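PDB 6Z16: multisubunit Na+/H+ antiporter, D subunit from Anoxybacillus flavithermus, which probably forms a membrane-embedded part of the multisubunit complex that exchanges sodium ions for protons across the cell membrane. Local coordinates for residues 54-59 with 71-76; 75-80 with 252-257; 116-121 with 136-141; 195-200 with 264-269; 322-327 with 472-477. All blocks are in the same frame, centred on the assembly; numbering follows the deposited sequence.

Interaction 1 of 5, residues 54-59 with 71-76; sequences DGIQTL and TLVSDS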
# COMPACT_ATOMS: atom_id res chain seq x y z
N ASP D 54 -52.88 -17.39 33.00
CA ASP D 54 -52.62 -18.58 32.20
C ASP D 54 -51.47 -19.35 32.83
O ASP D 54 -51.01 -19.02 33.94
CB ASP D 54 -52.39 -18.23 30.72
CG ASP D 54 -51.27 -17.23 30.51
OD1 ASP D 54 -50.73 -16.69 31.50
OD2 ASP D 54 -50.93 -16.99 29.33
N GLY D 55 -50.99 -20.38 32.15
CA GLY D 55 -50.13 -21.37 32.76
C GLY D 55 -48.72 -20.97 33.15
O GLY D 55 -48.39 -19.78 33.27
N ILE D 56 -47.88 -21.98 33.36
CA ILE D 56 -46.50 -21.78 33.77
C ILE D 56 -45.71 -21.16 32.63
O ILE D 56 -45.86 -21.53 31.46
CB ILE D 56 -45.93 -23.13 34.24
CG1 ILE D 56 -44.45 -23.06 34.59
CG2 ILE D 56 -46.28 -24.24 33.26
CD1 ILE D 56 -43.95 -24.34 35.20
N GLN D 57 -44.87 -20.17 32.96
CA GLN D 57 -44.21 -19.34 31.97
C GLN D 57 -42.81 -19.88 31.70
O GLN D 57 -41.98 -19.94 32.61
CB GLN D 57 -44.15 -17.89 32.43
CG GLN D 57 -45.51 -17.23 32.58
CD GLN D 57 -46.28 -17.15 31.28
OE1 GLN D 57 -47.27 -17.85 31.09
NE2 GLN D 57 -45.82 -16.29 30.38
N THR D 58 -42.54 -20.26 30.45
CA THR D 58 -41.22 -20.73 30.04
C THR D 58 -40.68 -19.84 28.94
O THR D 58 -41.40 -19.51 27.99
CB THR D 58 -41.27 -22.17 29.55
OG1 THR D 58 -42.14 -22.27 28.41
CG2 THR D 58 -41.77 -23.10 30.63
N LEU D 59 -39.42 -19.45 29.06
CA LEU D 59 -38.77 -18.63 28.04
C LEU D 59 -37.40 -19.18 27.73
O LEU D 59 -36.54 -19.25 28.61
CB LEU D 59 -38.65 -17.17 28.47
CG LEU D 59 -38.01 -16.35 27.36
CD1 LEU D 59 -38.85 -16.37 26.09
CD2 LEU D 59 -37.85 -14.96 27.81
N THR D 71 -33.02 -22.23 29.50
CA THR D 71 -34.45 -21.97 29.63
C THR D 71 -34.73 -21.42 31.02
O THR D 71 -34.26 -21.98 32.01
CB THR D 71 -35.29 -23.22 29.40
OG1 THR D 71 -35.04 -24.14 30.47
CG2 THR D 71 -34.90 -23.88 28.10
N LEU D 72 -35.50 -20.34 31.08
CA LEU D 72 -35.94 -19.78 32.35
C LEU D 72 -37.40 -20.12 32.56
O LEU D 72 -38.23 -19.91 31.67
CB LEU D 72 -35.74 -18.27 32.35
CG LEU D 72 -34.31 -17.76 32.32
CD1 LEU D 72 -34.33 -16.26 32.24
CD2 LEU D 72 -33.56 -18.22 33.54
N VAL D 73 -37.72 -20.67 33.72
CA VAL D 73 -39.07 -21.13 34.03
C VAL D 73 -39.55 -20.42 35.27
O VAL D 73 -38.88 -20.46 36.31
CB VAL D 73 -39.12 -22.66 34.22
CG1 VAL D 73 -40.52 -23.09 34.55
CG2 VAL D 73 -38.64 -23.36 32.98
N SER D 74 -40.71 -19.77 35.17
CA SER D 74 -41.40 -19.21 36.32
C SER D 74 -42.71 -19.96 36.48
O SER D 74 -43.61 -19.86 35.63
CB SER D 74 -41.64 -17.72 36.15
OG SER D 74 -42.29 -17.19 37.29
N ASP D 75 -42.79 -20.76 37.54
CA ASP D 75 -44.04 -21.31 38.04
C ASP D 75 -44.54 -20.40 39.16
O ASP D 75 -44.01 -19.30 39.38
CB ASP D 75 -43.84 -22.75 38.49
CG ASP D 75 -42.66 -22.92 39.42
OD1 ASP D 75 -41.90 -21.96 39.62
OD2 ASP D 75 -42.50 -24.04 39.96
N SER D 76 -45.56 -20.83 39.89
CA SER D 76 -46.18 -19.93 40.85
C SER D 76 -45.34 -19.78 42.11
O SER D 76 -45.33 -18.70 42.71
CB SER D 76 -47.58 -20.42 41.19
OG SER D 76 -48.22 -19.52 42.07
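Ile-56 packs on Val-73 and Asp-75 across a two-stranded antiparallel beta hairpin, a rare piece of sheet in a mostly helical chain. Its CD1 lies 3.7 Å from Val-73 CG1 and equally far from Asp-75 CB, so one methyl bridges Val-73 of the second strand and Asp-75, just past its end. The side chain gets there because CG1 stands anti to the backbone N (chi1 176°); CG1 itself is then 3.5 Å from Ser-74 O. On the face of the sheet that carries them, Thr-58 and Val-73 form a non-hydrogen-bonded pair whose side chains lie side by side, with Thr-58 CG2 3.9 Å from Val-73 CG2. An alanine in place of Ile-56 would remove CG1, CG2 and CD1, and the loss of the CG1-CD1 branch would probably open a gap between Val-73 CG1 and Asp-75 CB, where the hairpin meets helix 481-487.

The backbone sets this register. Gln-57 and Ser-74 exchange two hydrogen bonds, with Gln-57 N 3.0 Å from Ser-74 O, and Leu-59 and Leu-72 exchange two more, with Leu-72 N 2.9 Å from Leu-59 O. Farther out, Tyr-483 of helix 481-487 touches both Ile-56 and Val-73. The other face, carrying Gln-57, Leu-59, Leu-72 and Ser-74, rests partly on helix 26-53 through Val-51 and partly on Leu-6 near the chain start. Between the hydrogen-bonded pairs the strands are also joined by CA-H...O contacts, one of them placing Val-73 CA 3.4 Å from Gln-57 O.

Interaction 2 of 5, residues 75-80 with 252-257; sequences DSLSAL and GVYSIL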
# COMPACT_ATOMS: atom_id res chain seq x y z
N ASP D 75 -42.79 -20.76 37.54
CA ASP D 75 -44.04 -21.31 38.04
C ASP D 75 -44.54 -20.40 39.16
O ASP D 75 -44.01 -19.30 39.38
CB ASP D 75 -43.84 -22.75 38.49
CG ASP D 75 -42.66 -22.92 39.42
OD1 ASP D 75 -41.90 -21.96 39.62
OD2 ASP D 75 -42.50 -24.04 39.96
N SER D 76 -45.56 -20.83 39.89
CA SER D 76 -46.18 -19.93 40.85
C SER D 76 -45.34 -19.78 42.11
O SER D 76 -45.33 -18.70 42.71
CB SER D 76 -47.58 -20.42 41.19
OG SER D 76 -48.22 -19.52 42.07
N LEU D 77 -44.61 -20.83 42.50
CA LEU D 77 -43.76 -20.75 43.69
C LEU D 77 -42.60 -19.79 43.49
O LEU D 77 -42.27 -19.00 44.39
CB LEU D 77 -43.25 -22.14 44.05
CG LEU D 77 -42.27 -22.21 45.22
CD1 LEU D 77 -42.89 -21.66 46.50
CD2 LEU D 77 -41.82 -23.64 45.41
N SER D 78 -41.97 -19.83 42.31
CA SER D 78 -40.87 -18.92 42.03
C SER D 78 -41.33 -17.47 41.94
O SER D 78 -40.62 -16.57 42.39
CB SER D 78 -40.16 -19.35 40.75
OG SER D 78 -41.04 -19.27 39.65
N ALA D 79 -42.54 -17.24 41.42
CA ALA D 79 -43.08 -15.88 41.36
C ALA D 79 -43.41 -15.36 42.75
O ALA D 79 -43.17 -14.17 43.04
CB ALA D 79 -44.32 -15.86 40.47
N LEU D 80 -43.94 -16.22 43.62
CA LEU D 80 -44.18 -15.84 45.01
C LEU D 80 -42.88 -15.51 45.73
O LEU D 80 -42.81 -14.53 46.49
CB LEU D 80 -44.91 -16.96 45.75
CG LEU D 80 -46.38 -17.18 45.41
CD1 LEU D 80 -46.86 -18.48 45.99
CD2 LEU D 80 -47.19 -16.03 45.95
N GLY D 252 -31.35 -22.14 49.54
CA GLY D 252 -30.97 -23.53 49.70
C GLY D 252 -32.16 -24.42 49.99
O GLY D 252 -32.24 -25.55 49.49
N VAL D 253 -33.12 -23.91 50.76
CA VAL D 253 -34.35 -24.64 51.05
C VAL D 253 -35.17 -24.84 49.78
O VAL D 253 -35.67 -25.93 49.50
CB VAL D 253 -35.16 -23.90 52.13
CG1 VAL D 253 -36.47 -24.60 52.40
CG2 VAL D 253 -34.34 -23.80 53.40
N TYR D 254 -35.28 -23.78 48.96
CA TYR D 254 -35.97 -23.89 47.68
C TYR D 254 -35.26 -24.84 46.73
O TYR D 254 -35.92 -25.54 45.95
CB TYR D 254 -36.13 -22.51 47.04
CG TYR D 254 -36.66 -22.58 45.63
CD1 TYR D 254 -37.97 -22.93 45.39
CD2 TYR D 254 -35.83 -22.32 44.55
CE1 TYR D 254 -38.45 -23.02 44.10
CE2 TYR D 254 -36.31 -22.41 43.26
CZ TYR D 254 -37.62 -22.75 43.05
OH TYR D 254 -38.09 -22.83 41.77
N SER D 255 -33.93 -24.87 46.77
CA SER D 255 -33.20 -25.76 45.88
C SER D 255 -33.38 -27.22 46.28
O SER D 255 -33.54 -28.08 45.40
CB SER D 255 -31.73 -25.37 45.87
OG SER D 255 -31.18 -25.54 47.15
N ILE D 256 -33.36 -27.51 47.59
CA ILE D 256 -33.72 -28.85 48.09
C ILE D 256 -35.13 -29.22 47.65
O ILE D 256 -35.38 -30.36 47.20
CB ILE D 256 -33.59 -28.90 49.62
CG1 ILE D 256 -32.14 -28.76 50.05
CG2 ILE D 256 -34.16 -30.18 50.19
CD1 ILE D 256 -31.96 -28.55 51.52
N LEU D 257 -36.06 -28.26 47.72
CA LEU D 257 -37.45 -28.50 47.37
C LEU D 257 -37.61 -28.84 45.89
O LEU D 257 -38.27 -29.83 45.54
CB LEU D 257 -38.26 -27.25 47.75
CG LEU D 257 -39.78 -27.22 47.88
CD1 LEU D 257 -40.16 -26.12 48.85
CD2 LEU D 257 -40.42 -26.96 46.57
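Leu-77 and Tyr-254 meet in a buried contact made by side chains alone, between the start of helix 76-99 and residues 252-257 of helix 249-263. The two short helical segments run antiparallel at 178°, with axes 12.6 Å apart, so long side chains must span the distance. Leu-77 comes to the edge of the tyrosine ring, near its plane: CD2 lies 3.7 Å from Tyr-254 CE1, and the two side chains slide past each other in opposite directions. The tyrosine CG stands anti to the backbone N (chi1 172°). At the far end of the ring, Tyr-254 OH is 4.2 Å from Ser-78 CB. The same Leu-77 CD2 is 3.8 Å from Leu-257 CD2, one helical turn beyond the tyrosine.

Beside this apolar patch, Asp-75 is the N-cap of helix 76-99, and its OD1 accepts a weak capping bond from Ser-78 N at 3.4 Å. In this antiporter-type bundle, related to that of complex I, the helix start is tied to helix 249-263 by the other carboxylate oxygen, OD2, which forms a salt bridge with Arg-258. That arginine also hydrogen-bonds the hydroxyl of Tyr-254, so one guanidinium links the capping residue of the first helix to the ring tip of the second. Helix 463-477 closes over the apolar side, where its Leu-477 touches both Leu-77 and Leu-257.

Interaction 3 of 5, residues 116-121 with 136-141; sequences LIVGVN and FEVMLM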
# COMPACT_ATOMS: atom_id res chain seq x y z
N LEU D 116 -26.84 -8.39 44.92
CA LEU D 116 -27.38 -9.46 45.75
C LEU D 116 -28.81 -9.80 45.37
O LEU D 116 -29.18 -10.99 45.32
CB LEU D 116 -27.29 -9.06 47.23
CG LEU D 116 -27.83 -10.08 48.23
CD1 LEU D 116 -27.11 -11.39 48.09
CD2 LEU D 116 -27.67 -9.54 49.63
N ILE D 117 -29.63 -8.79 45.08
CA ILE D 117 -31.00 -9.13 44.71
C ILE D 117 -31.06 -9.69 43.29
O ILE D 117 -31.94 -10.50 42.99
CB ILE D 117 -31.98 -7.95 44.94
CG1 ILE D 117 -31.70 -6.78 44.01
CG2 ILE D 117 -31.91 -7.48 46.38
CD1 ILE D 117 -32.73 -5.70 44.11
N VAL D 118 -30.09 -9.34 42.43
CA VAL D 118 -29.92 -10.02 41.14
C VAL D 118 -29.66 -11.50 41.35
O VAL D 118 -30.29 -12.35 40.70
CB VAL D 118 -28.77 -9.38 40.33
CG1 VAL D 118 -28.34 -10.28 39.19
CG2 VAL D 118 -29.22 -8.13 39.72
N GLY D 119 -28.73 -11.83 42.26
CA GLY D 119 -28.37 -13.21 42.50
C GLY D 119 -29.52 -14.05 43.03
O GLY D 119 -29.80 -15.14 42.51
N VAL D 120 -30.25 -13.53 44.02
CA VAL D 120 -31.36 -14.32 44.57
C VAL D 120 -32.52 -14.43 43.58
O VAL D 120 -33.07 -15.52 43.40
CB VAL D 120 -31.81 -13.79 45.95
CG1 VAL D 120 -30.73 -13.97 46.97
CG2 VAL D 120 -32.19 -12.36 45.92
N ASN D 121 -32.86 -13.33 42.88
CA ASN D 121 -33.96 -13.39 41.92
C ASN D 121 -33.63 -14.28 40.74
O ASN D 121 -34.53 -14.93 40.20
CB ASN D 121 -34.33 -12.00 41.43
CG ASN D 121 -35.12 -11.21 42.45
OD1 ASN D 121 -36.00 -11.75 43.11
ND2 ASN D 121 -34.81 -9.93 42.58
N PHE D 136 -25.78 -18.72 42.17
CA PHE D 136 -25.25 -18.89 43.53
C PHE D 136 -23.97 -18.10 43.73
O PHE D 136 -23.79 -17.48 44.78
CB PHE D 136 -24.98 -20.36 43.88
CG PHE D 136 -26.18 -21.13 44.32
CD1 PHE D 136 -26.89 -20.73 45.44
CD2 PHE D 136 -26.51 -22.33 43.73
CE1 PHE D 136 -27.97 -21.45 45.89
CE2 PHE D 136 -27.58 -23.06 44.17
CZ PHE D 136 -28.31 -22.62 45.25
N GLU D 137 -23.08 -18.08 42.74
CA GLU D 137 -21.87 -17.29 42.98
C GLU D 137 -22.06 -15.79 42.83
O GLU D 137 -21.32 -15.04 43.48
CB GLU D 137 -20.69 -17.73 42.11
CG GLU D 137 -19.88 -18.79 42.80
CD GLU D 137 -20.26 -20.15 42.37
OE1 GLU D 137 -20.78 -20.27 41.26
OE2 GLU D 137 -20.11 -21.09 43.17
N VAL D 138 -23.03 -15.34 42.03
CA VAL D 138 -23.38 -13.91 42.02
C VAL D 138 -23.85 -13.49 43.41
O VAL D 138 -23.34 -12.52 44.00
CB VAL D 138 -24.45 -13.62 40.96
CG1 VAL D 138 -24.92 -12.18 41.06
CG2 VAL D 138 -23.93 -13.88 39.57
N MET D 139 -24.81 -14.25 43.95
CA MET D 139 -25.35 -14.04 45.29
C MET D 139 -24.26 -14.09 46.36
O MET D 139 -24.16 -13.19 47.20
CB MET D 139 -26.40 -15.11 45.55
CG MET D 139 -27.12 -15.03 46.85
SD MET D 139 -28.12 -16.51 47.04
CE MET D 139 -26.85 -17.70 47.41
N LEU D 140 -23.42 -15.12 46.31
CA LEU D 140 -22.41 -15.31 47.35
C LEU D 140 -21.30 -14.28 47.27
O LEU D 140 -20.80 -13.84 48.30
CB LEU D 140 -21.83 -16.72 47.28
CG LEU D 140 -22.69 -17.85 47.82
CD1 LEU D 140 -22.04 -19.19 47.53
CD2 LEU D 140 -22.91 -17.67 49.31
N MET D 141 -20.92 -13.86 46.06
CA MET D 141 -19.88 -12.85 45.92
C MET D 141 -20.35 -11.50 46.47
O MET D 141 -19.62 -10.83 47.22
CB MET D 141 -19.48 -12.74 44.46
CG MET D 141 -18.24 -11.92 44.24
SD MET D 141 -16.81 -12.75 44.93
CE MET D 141 -15.85 -11.33 45.39
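Met-139 lies across Gly-119 and fits between Leu-116 and Val-120, the central side chain where two consecutive transmembrane helices pack. Its CG is anti to the backbone N (chi1 -177°), and from there the chain meets a branch on each neighbour. Val-120 crosses it at about a right angle, with CG1 3.6 Å from Met-139 SD. Leu-116 approaches obliquely: its CD1 is 3.8 Å from Met-139 CG and also near the carbonyl oxygen of the same residue. The methionine then bends at chi3, and its CE comes to the edge of the Phe-136 ring, in the ring plane.

Gly-119 is what brings the backbones together. Having no side chain, it allows its CA to come within 4.2 Å of Met-139 CA, and the helical segments approach to 7.5 Å at a crossing angle of -150°. Val-138 CG1 sits 3.9 Å from Gly-119 CA on the flank, and beyond it Phe-795 and Val-799 of a neighbouring subunit cover Val-118 and Val-138. No hydrogen bond crosses this antiparallel helix pair, and Met-139 O is engaged by Ser-142 within its own helix. Cohesion across this pair therefore probably rests on shape and dispersion, without polar pairing.

Interaction 4 of 5, residues 195-200 with 264-269; sequences RINALG and FTHDAA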
# COMPACT_ATOMS: atom_id res chain seq x y z
N ARG D 195 -34.62 -37.99 32.04
CA ARG D 195 -33.60 -39.01 31.89
C ARG D 195 -33.36 -39.79 33.18
O ARG D 195 -33.13 -41.00 33.13
CB ARG D 195 -32.29 -38.40 31.39
CG ARG D 195 -32.31 -38.07 29.92
CD ARG D 195 -30.94 -37.67 29.43
NE ARG D 195 -30.91 -37.54 27.98
CZ ARG D 195 -29.82 -37.29 27.27
NH1 ARG D 195 -28.66 -37.16 27.88
NH2 ARG D 195 -29.89 -37.21 25.96
N ILE D 196 -33.41 -39.12 34.33
CA ILE D 196 -33.33 -39.81 35.61
C ILE D 196 -34.53 -40.72 35.82
O ILE D 196 -34.39 -41.86 36.27
CB ILE D 196 -33.17 -38.79 36.75
CG1 ILE D 196 -31.76 -38.20 36.76
CG2 ILE D 196 -33.48 -39.38 38.10
CD1 ILE D 196 -31.60 -37.07 37.73
N ASN D 197 -35.72 -40.28 35.42
CA ASN D 197 -36.88 -41.17 35.50
C ASN D 197 -36.86 -42.28 34.46
O ASN D 197 -37.65 -43.22 34.57
CB ASN D 197 -38.17 -40.37 35.39
CG ASN D 197 -38.43 -39.51 36.61
OD1 ASN D 197 -38.20 -39.95 37.74
ND2 ASN D 197 -38.90 -38.30 36.39
N ALA D 198 -35.99 -42.20 33.45
CA ALA D 198 -35.84 -43.33 32.53
C ALA D 198 -34.87 -44.40 33.03
O ALA D 198 -34.89 -45.52 32.51
CB ALA D 198 -35.37 -42.84 31.16
N LEU D 199 -34.02 -44.10 34.01
CA LEU D 199 -33.12 -45.08 34.61
C LEU D 199 -33.10 -44.96 36.13
O LEU D 199 -32.05 -45.00 36.77
CB LEU D 199 -31.71 -44.98 34.01
CG LEU D 199 -30.87 -43.71 33.78
CD1 LEU D 199 -30.13 -43.16 34.98
CD2 LEU D 199 -29.87 -44.04 32.71
N GLY D 200 -34.28 -44.88 36.73
CA GLY D 200 -34.41 -44.53 38.14
C GLY D 200 -34.02 -45.62 39.13
O GLY D 200 -34.01 -45.35 40.33
N PHE D 264 -35.28 -36.18 41.67
CA PHE D 264 -35.08 -37.47 42.31
C PHE D 264 -36.39 -37.92 42.94
O PHE D 264 -36.73 -37.50 44.04
CB PHE D 264 -33.95 -37.38 43.33
CG PHE D 264 -32.66 -36.90 42.76
CD1 PHE D 264 -31.89 -37.73 41.96
CD2 PHE D 264 -32.21 -35.63 43.02
CE1 PHE D 264 -30.70 -37.28 41.42
CE2 PHE D 264 -31.01 -35.17 42.48
CZ PHE D 264 -30.26 -36.00 41.69
N THR D 265 -37.12 -38.77 42.23
CA THR D 265 -38.38 -39.31 42.71
C THR D 265 -38.37 -40.82 42.93
O THR D 265 -39.05 -41.30 43.83
CB THR D 265 -39.53 -38.98 41.74
OG1 THR D 265 -39.30 -39.61 40.48
CG2 THR D 265 -39.64 -37.47 41.54
N HIS D 266 -37.63 -41.57 42.12
CA HIS D 266 -37.46 -43.00 42.36
C HIS D 266 -36.57 -43.23 43.58
O HIS D 266 -35.66 -42.45 43.86
CB HIS D 266 -36.85 -43.69 41.15
CG HIS D 266 -37.79 -43.84 40.00
ND1 HIS D 266 -37.99 -42.85 39.07
CD2 HIS D 266 -38.56 -44.88 39.61
CE1 HIS D 266 -38.86 -43.26 38.17
NE2 HIS D 266 -39.22 -44.50 38.47
N ASP D 267 -36.84 -44.35 44.26
CA ASP D 267 -36.18 -44.75 45.51
C ASP D 267 -36.25 -43.64 46.55
O ASP D 267 -35.24 -43.12 47.03
CB ASP D 267 -34.74 -45.21 45.25
CG ASP D 267 -34.68 -46.50 44.45
OD1 ASP D 267 -35.62 -47.31 44.55
OD2 ASP D 267 -33.69 -46.70 43.70
N ALA D 268 -37.48 -43.27 46.87
CA ALA D 268 -37.75 -42.08 47.66
C ALA D 268 -37.64 -42.32 49.16
O ALA D 268 -37.47 -41.36 49.92
CB ALA D 268 -39.15 -41.56 47.33
N ALA D 269 -37.71 -43.59 49.58
CA ALA D 269 -37.78 -43.92 51.00
C ALA D 269 -36.49 -43.54 51.73
O ALA D 269 -36.53 -42.92 52.80
CB ALA D 269 -38.08 -45.40 51.16
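Gly-200 and His-266 bring their CA atoms to 5.4 Å where the chain leaving helix 189-198 passes the short connection between helices 249-263 and 268-292. Farther back along both segments the backbones diverge, and Ile-196 CA is 7.3 Å from Phe-264 CA. Asp-267, with positive phi (53°), turns the connection into the next helix.

The imidazole of His-266 is held from two directions. Over one face lies Gly-200, in a CH-pi contact with its CA 4.2 Å from the ring centroid. At the edge, near the ring plane, Asn-197 OD1 accepts a weak hydrogen bond from His-266 ND1 at 3.2 Å, bent to 127° at the hydrogen. The amide and the ring are not coplanar; their planes differ by 53°. Asn-197 OD1 is also 3.0 Å from Thr-265 OG1, so the amide oxygen sits between two side chains of the connection. A leucine in place of Asn-197 would take away that acceptor, probably leaving His-266 ND1 without its mate and the ring freer to turn.

Deeper in, Ile-196 CD1 lies 3.8 Å from Phe-264 CE1 and meets the ring obliquely. Both residues rest on helix 203-219, Ile-196 against Leu-205 and Phe-264 against Phe-212, while Phe-760 of a neighbouring subunit packs on Ala-198 and Leu-199. Apolar packing beneath and a weak hydrogen bond nearer the surface together join a helix end to an interhelical connection at the periphery of the antiporter-type helical bundle.

Interaction 5 of 5, residues 322-327 with 472-477; sequences SVEGTI and DAVNVL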
# COMPACT_ATOMS: atom_id res chain seq x y z
N SER D 322 -48.41 -31.24 53.28
CA SER D 322 -47.13 -30.85 53.87
C SER D 322 -46.39 -29.86 52.98
O SER D 322 -45.74 -28.93 53.49
CB SER D 322 -46.29 -32.10 54.11
OG SER D 322 -46.08 -32.81 52.91
N VAL D 323 -46.48 -30.03 51.66
CA VAL D 323 -45.88 -29.09 50.72
C VAL D 323 -46.56 -27.74 50.82
O VAL D 323 -45.90 -26.69 50.80
CB VAL D 323 -45.94 -29.68 49.30
CG1 VAL D 323 -45.43 -28.69 48.28
CG2 VAL D 323 -45.11 -30.94 49.22
N GLU D 324 -47.88 -27.74 50.98
CA GLU D 324 -48.63 -26.50 51.13
C GLU D 324 -48.25 -25.78 52.42
O GLU D 324 -48.01 -24.56 52.41
CB GLU D 324 -50.12 -26.84 51.10
CG GLU D 324 -51.03 -25.66 51.05
CD GLU D 324 -52.46 -26.08 50.84
OE1 GLU D 324 -52.72 -27.29 50.79
OE2 GLU D 324 -53.32 -25.19 50.71
N GLY D 325 -48.13 -26.53 53.51
CA GLY D 325 -47.73 -25.94 54.77
C GLY D 325 -46.33 -25.37 54.76
O GLY D 325 -46.08 -24.30 55.31
N THR D 326 -45.39 -26.06 54.10
CA THR D 326 -44.04 -25.51 54.08
C THR D 326 -43.90 -24.33 53.12
O THR D 326 -43.06 -23.47 53.36
CB THR D 326 -43.00 -26.60 53.77
OG1 THR D 326 -41.68 -26.05 53.93
CG2 THR D 326 -43.13 -27.15 52.39
N ILE D 327 -44.76 -24.21 52.09
CA ILE D 327 -44.76 -23.00 51.26
C ILE D 327 -45.26 -21.79 52.05
O ILE D 327 -44.63 -20.72 52.02
CB ILE D 327 -45.57 -23.22 49.98
CG1 ILE D 327 -44.85 -24.19 49.05
CG2 ILE D 327 -45.78 -21.93 49.23
CD1 ILE D 327 -45.70 -24.69 47.93
N ASP D 472 -51.83 -23.56 43.11
CA ASP D 472 -51.21 -23.85 41.82
C ASP D 472 -49.74 -24.23 41.97
O ASP D 472 -49.24 -25.09 41.22
CB ASP D 472 -51.35 -22.66 40.88
CG ASP D 472 -52.76 -22.48 40.39
OD1 ASP D 472 -53.50 -23.48 40.34
OD2 ASP D 472 -53.14 -21.35 40.04
N ALA D 473 -49.05 -23.65 42.96
CA ALA D 473 -47.68 -24.05 43.26
C ALA D 473 -47.61 -25.51 43.71
O ALA D 473 -46.74 -26.26 43.26
CB ALA D 473 -47.08 -23.13 44.32
N VAL D 474 -48.55 -25.94 44.56
CA VAL D 474 -48.59 -27.33 45.00
C VAL D 474 -48.95 -28.25 43.84
O VAL D 474 -48.37 -29.33 43.69
CB VAL D 474 -49.57 -27.48 46.18
CG1 VAL D 474 -49.87 -28.92 46.48
CG2 VAL D 474 -48.97 -26.85 47.41
N ASN D 475 -49.87 -27.82 42.97
CA ASN D 475 -50.24 -28.62 41.81
C ASN D 475 -49.10 -28.79 40.82
O ASN D 475 -49.09 -29.78 40.08
CB ASN D 475 -51.44 -28.00 41.10
CG ASN D 475 -52.71 -28.15 41.88
OD1 ASN D 475 -52.98 -29.21 42.45
ND2 ASN D 475 -53.50 -27.09 41.93
N VAL D 476 -48.14 -27.87 40.79
CA VAL D 476 -46.98 -28.11 39.93
C VAL D 476 -45.83 -28.80 40.66
O VAL D 476 -44.99 -29.44 40.01
CB VAL D 476 -46.51 -26.80 39.26
CG1 VAL D 476 -45.66 -25.94 40.18
CG2 VAL D 476 -45.81 -27.08 37.94
N LEU D 477 -45.79 -28.75 42.00
CA LEU D 477 -44.70 -29.41 42.70
C LEU D 477 -44.90 -30.91 42.83
O LEU D 477 -43.96 -31.68 42.61
CB LEU D 477 -44.50 -28.81 44.09
CG LEU D 477 -43.86 -27.43 44.06
CD1 LEU D 477 -43.89 -26.83 45.43
CD2 LEU D 477 -42.45 -27.52 43.52
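No aromatic ring takes part where Val-323, Glu-324 and Ile-327 meet Val-474 and Leu-477; the one flat group on the touching residues is the carboxylate of Glu-324, and it has its polar partner elsewhere, OE2 forming a salt bridge with Arg-467. What Glu-324 gives this contact is the base of its side chain. Val-474 CG2 sits 3.8 Å from Glu-324 CA and 3.9 Å from its CB, while the chain, extended beyond CG (chi2 172°), leads on to the carboxylate.

The rest is aliphatic. Leu-477 and Ile-327 reach toward each other tip to tip, with Ile-327 CD1 3.8 Å from Leu-477 CD1. Leu-477 CD1 also lies 3.7 Å from Val-323 CG1, so it bridges two residues one helical turn apart. Ile-327 CD1 in turn is 4.0 Å from Val-474 CG2 and brushes Ala-473. Leu-77 of helix 76-99 touches Ile-327 and Ala-473, completing the cluster from a third helix.

The short segments cross at 129°, their axes 9.7 Å apart. This is aliphatic helix-helix packing, joining helix 320-351 of the complex I-type antiporter bundle to the late helix 463-477 of the same chain.

Interactions 1, 2 and 5 form one continuous region. Interaction 1 hands Asp-75 and Ser-76 directly to interaction 2, their centres 13 Å apart, and interactions 2 and 5, 10 Å apart, touch where Leu-77 N lies 3.8 Å from Ala-473 CB. Val-476 of interaction 5 also packs on Asp-75. Interaction 3 does not touch interaction 2, though their nearest atoms are about 4 Å apart and their centres 15 Å. Interaction 4 is peripheral, 21 Å from interaction 2 between centres, though connected to it through helix 249-263. A bound phosphatidylethanolamine lies about 11 Å from the side chain of Ile-327, and one lies about 12 Å from that of Leu-77.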